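Local coordinates for AimR transcriptional regulator (Bacillus phage phi3T, PDB 5ZVV), which activates transcription of the phage aimX locus as a homodimer, apparently favouring lytic growth, until the arbitrium peptide converts it to an inactive monomer, at the interface of chains A and B. Sequence-based numbering; all coordinates share one arbitrary frame. Chains: chain A/B, AimR transcriptional regulator.

Contact 1 and contact 2 are separate patches of one two-fold symmetric interface, the centres of their C-alpha atoms about 26 Å apart, and they share no residue. Contact 1 joins the turns that lead into helix 165-173 of each chain through two waters and a small leucine contact. Contact 2 lies at the C-terminal end, where helix 374-380 of chain B packs against helices 341-353 and 374-380 of chain A. One patch is thus water-mediated with a small apolar part, the other mainly apolar. Both would be expected to be lost when the peptide converts the active dimer to a monomer.

Contact 1: the interface of chains A and B. Residues chain A 164, 166-167; chain B 159, 164, 167.
A:Glu164 and B:Glu164 meet across the two-fold in almost the same loop conformation (psi 76° in A, 82° in B), each just ahead of helix 165-173, in whose first turn the facing Leu167 residues lie. Each glutamate has CG anti to its own carbonyl carbon and a bend at chi2, a shape that carries the carboxylate towards the partner chain. The two acids slide past each other in opposite directions, their carboxylate planes turned 72° apart. Within this patch no N or O of one chain is in bonding reach of the other.

Two waters do the bridging. Each reaches OE1 of both glutamates, closing a four-membered ring of oxygens; water 2 lies 2.6 Å from B:Glu164 OE1. The backbone amides at the helix start complete the pattern: A:Leu167 N is 2.7 Å from water 2, while B:Leu167 N makes a longer contact of 3.3 Å with water 1. Glutamate suits the place because its long arm brings an acceptor to the shared waters. The waters, together with the positive ends of the two helix dipoles, may ease the repulsion between the acids.

Beside this ring the leucines touch, A:Leu167 CD1 lying 3.6 Å from B:Leu167 CD2. The two-fold is only approximate at their tips, where chi2 differs. B:Leu167 sets its CD2 methyl over the face of the A:Glu164 carboxylate, 3.7 Å from CD, whereas A:Leu167 presents its branch carbon CG to B:Glu164 CD at 3.9 Å. B:Tyr159 backs the leucine of its own chain: B:Leu167 CB sits 3.6 Å above the centre of the phenol ring, a broad flat support. B:Glu164 OE2 comes to 3.4 Å from both A:Leu167 N and A:Gly166 C, too long for a bond; glycine's lack of a side chain lets the acid approach the backbone.

In the fold, the patch lies at the turn between helices 145-161 and 165-173.

Contact 2: the interface of chains A and B. Residues chain A 345, 348-349, 380; chain B 373, 375-376, 379.
A:Tyr345 and B:Leu379 cross at about a right angle, with B:Leu379 CD1 off the rim of the ring, 3.6 Å from its carbon CD1. The leucine has CG anti to its own carbonyl carbon (chi1 -62°), which points its forked end from helix 374-380 into chain A. There CD1 also meets the tip of A:Ile348, 3.6 Å from its CD1, while CD2 turns towards the A:Arg349 side chain, whose NE is 4.0 Å away. A branched leucine suits this spot because its two methyls can address different neighbours.

On the same side of the ring plane, the B:Glu375 stem lies at the CE2–CZ end, with CG 3.6 Å from A:Tyr345 CZ. Its CG stands between the backbone N and carbonyl carbon (chi1 35°), and a bend at chi2 carries the carboxylate past the hydroxyl, its plane 86° from that of the ring. The bond from A:Tyr345 OH to B:Glu375 OE2 is weak at 3.5 Å. Tyrosine thus offers a broad apolar surface together with a polar tip.

A:Ile380 approaches the base of the leucine obliquely: its CD1 lies 3.6 Å from B:Leu379 CB and also nears the carbonyl oxygen of B:Leu376. The slender end of isoleucine fits against the backbone there.

In the fold, helix 374-380 of B packs against helices 341-353 and 374-380 of A, and the twin exchanges the chains.

Contact 1: the interface of chains A and B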
# COMPACT_ATOMS: atom_id res chain seq x y z
N GLU A 164 -0.22 -3.88 -4.94
CA GLU A 164 -0.37 -3.35 -3.58
C GLU A 164 -0.96 -4.44 -2.70
O GLU A 164 -2.13 -4.43 -2.34
CB GLU A 164 -1.22 -2.09 -3.59
CG GLU A 164 -0.55 -0.88 -4.23
CD GLU A 164 0.53 -0.27 -3.35
OE1 GLU A 164 0.72 -0.72 -2.21
OE2 GLU A 164 1.20 0.68 -3.82
N GLY A 166 -0.45 -5.34 0.45
CA GLY A 166 -0.95 -4.92 1.75
C GLY A 166 -2.40 -4.47 1.69
O GLY A 166 -3.25 -4.94 2.45
N LEU A 167 -2.70 -3.56 0.76
CA LEU A 167 -4.07 -3.09 0.61
C LEU A 167 -5.01 -4.17 0.12
O LEU A 167 -6.23 -4.04 0.29
CB LEU A 167 -4.11 -1.88 -0.33
CG LEU A 167 -4.05 -0.57 0.44
CD1 LEU A 167 -3.65 0.56 -0.47
CD2 LEU A 167 -5.40 -0.28 1.08
N TYR B 159 -2.71 7.10 4.94
CA TYR B 159 -1.89 6.03 4.37
C TYR B 159 -0.61 5.82 5.17
O TYR B 159 -0.12 4.69 5.28
CB TYR B 159 -1.57 6.32 2.91
CG TYR B 159 -2.73 6.09 1.96
CD1 TYR B 159 -3.43 4.89 1.98
CD2 TYR B 159 -3.11 7.06 1.05
CE1 TYR B 159 -4.49 4.67 1.12
CE2 TYR B 159 -4.17 6.85 0.18
CZ TYR B 159 -4.85 5.66 0.22
OH TYR B 159 -5.90 5.45 -0.64
N GLU B 164 1.13 2.31 4.35
CA GLU B 164 0.95 2.09 2.92
C GLU B 164 1.66 3.21 2.17
O GLU B 164 1.07 4.20 1.74
CB GLU B 164 -0.54 2.02 2.56
CG GLU B 164 -1.25 0.79 3.12
CD GLU B 164 -0.76 -0.52 2.51
OE1 GLU B 164 -0.04 -0.47 1.49
OE2 GLU B 164 -1.10 -1.59 3.04
N LEU B 167 0.69 3.91 -1.87
CA LEU B 167 -0.43 4.81 -2.12
C LEU B 167 -0.08 6.25 -1.78
O LEU B 167 -0.42 7.17 -2.54
CB LEU B 167 -1.66 4.34 -1.33
CG LEU B 167 -2.68 3.55 -2.16
CD1 LEU B 167 -3.45 4.48 -3.08
CD2 LEU B 167 -1.98 2.46 -2.96
O HOH W 1 1.07 1.12 -0.21
O HOH W 2 -0.55 -2.26 -0.28

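Contact 2: the interface of chains A and B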
# COMPACT_ATOMS: atom_id res chain seq x y z
N TYR A 345 23.07 -10.35 -8.36
CA TYR A 345 22.77 -9.27 -7.43
C TYR A 345 21.64 -8.40 -7.95
O TYR A 345 20.70 -8.06 -7.21
CB TYR A 345 24.02 -8.43 -7.17
CG TYR A 345 25.19 -9.20 -6.59
CD1 TYR A 345 24.99 -10.37 -5.86
CD2 TYR A 345 26.49 -8.74 -6.76
CE1 TYR A 345 26.06 -11.07 -5.33
CE2 TYR A 345 27.57 -9.44 -6.23
CZ TYR A 345 27.34 -10.60 -5.52
OH TYR A 345 28.41 -11.29 -4.99
N ILE A 348 18.38 -10.16 -7.72
CA ILE A 348 17.88 -10.08 -6.35
C ILE A 348 17.24 -8.73 -6.09
O ILE A 348 16.16 -8.64 -5.49
CB ILE A 348 19.02 -10.37 -5.35
CG1 ILE A 348 19.44 -11.83 -5.42
CG2 ILE A 348 18.60 -10.01 -3.93
CD1 ILE A 348 20.69 -12.15 -4.64
N ARG A 349 17.89 -7.65 -6.54
CA ARG A 349 17.35 -6.31 -6.28
C ARG A 349 16.00 -6.12 -6.95
O ARG A 349 15.11 -5.45 -6.40
CB ARG A 349 18.34 -5.24 -6.74
CG ARG A 349 19.59 -5.17 -5.87
CD ARG A 349 20.57 -4.11 -6.37
NE ARG A 349 21.79 -4.10 -5.56
CZ ARG A 349 21.94 -3.39 -4.45
NH1 ARG A 349 20.94 -2.63 -4.00
NH2 ARG A 349 23.08 -3.44 -3.78
N ILE A 380 19.19 -12.69 3.08
CA ILE A 380 18.77 -11.94 1.91
C ILE A 380 17.36 -12.34 1.48
O ILE A 380 16.58 -11.50 1.03
CB ILE A 380 19.78 -12.13 0.76
CG1 ILE A 380 21.15 -11.58 1.16
CG2 ILE A 380 19.30 -11.45 -0.51
CD1 ILE A 380 22.25 -11.93 0.18
N ASP B 373 31.11 -11.29 3.36
CA ASP B 373 31.07 -10.78 1.99
C ASP B 373 30.26 -9.49 1.95
O ASP B 373 29.09 -9.47 2.35
CB ASP B 373 30.47 -11.83 1.06
CG ASP B 373 30.68 -11.51 -0.40
OD1 ASP B 373 31.26 -10.44 -0.69
OD2 ASP B 373 30.27 -12.32 -1.25
N GLU B 375 29.07 -7.51 -0.58
CA GLU B 375 27.93 -7.36 -1.48
C GLU B 375 26.70 -8.10 -0.95
O GLU B 375 25.57 -7.62 -1.09
CB GLU B 375 28.29 -7.84 -2.88
CG GLU B 375 29.25 -9.01 -2.93
CD GLU B 375 30.63 -8.62 -3.42
OE1 GLU B 375 31.33 -7.87 -2.71
OE2 GLU B 375 31.02 -9.06 -4.52
N LEU B 376 26.91 -9.26 -0.34
CA LEU B 376 25.81 -9.97 0.30
C LEU B 376 25.21 -9.13 1.43
O LEU B 376 23.99 -9.06 1.59
CB LEU B 376 26.29 -11.32 0.84
CG LEU B 376 26.27 -12.55 -0.08
CD1 LEU B 376 26.87 -12.27 -1.46
CD2 LEU B 376 27.00 -13.72 0.57
N LEU B 379 23.04 -6.63 0.08
CA LEU B 379 21.76 -7.22 -0.31
C LEU B 379 20.87 -7.47 0.91
O LEU B 379 19.64 -7.49 0.78
CB LEU B 379 21.98 -8.53 -1.07
CG LEU B 379 22.75 -8.41 -2.39
CD1 LEU B 379 22.95 -9.78 -3.02
CD2 LEU B 379 22.05 -7.47 -3.36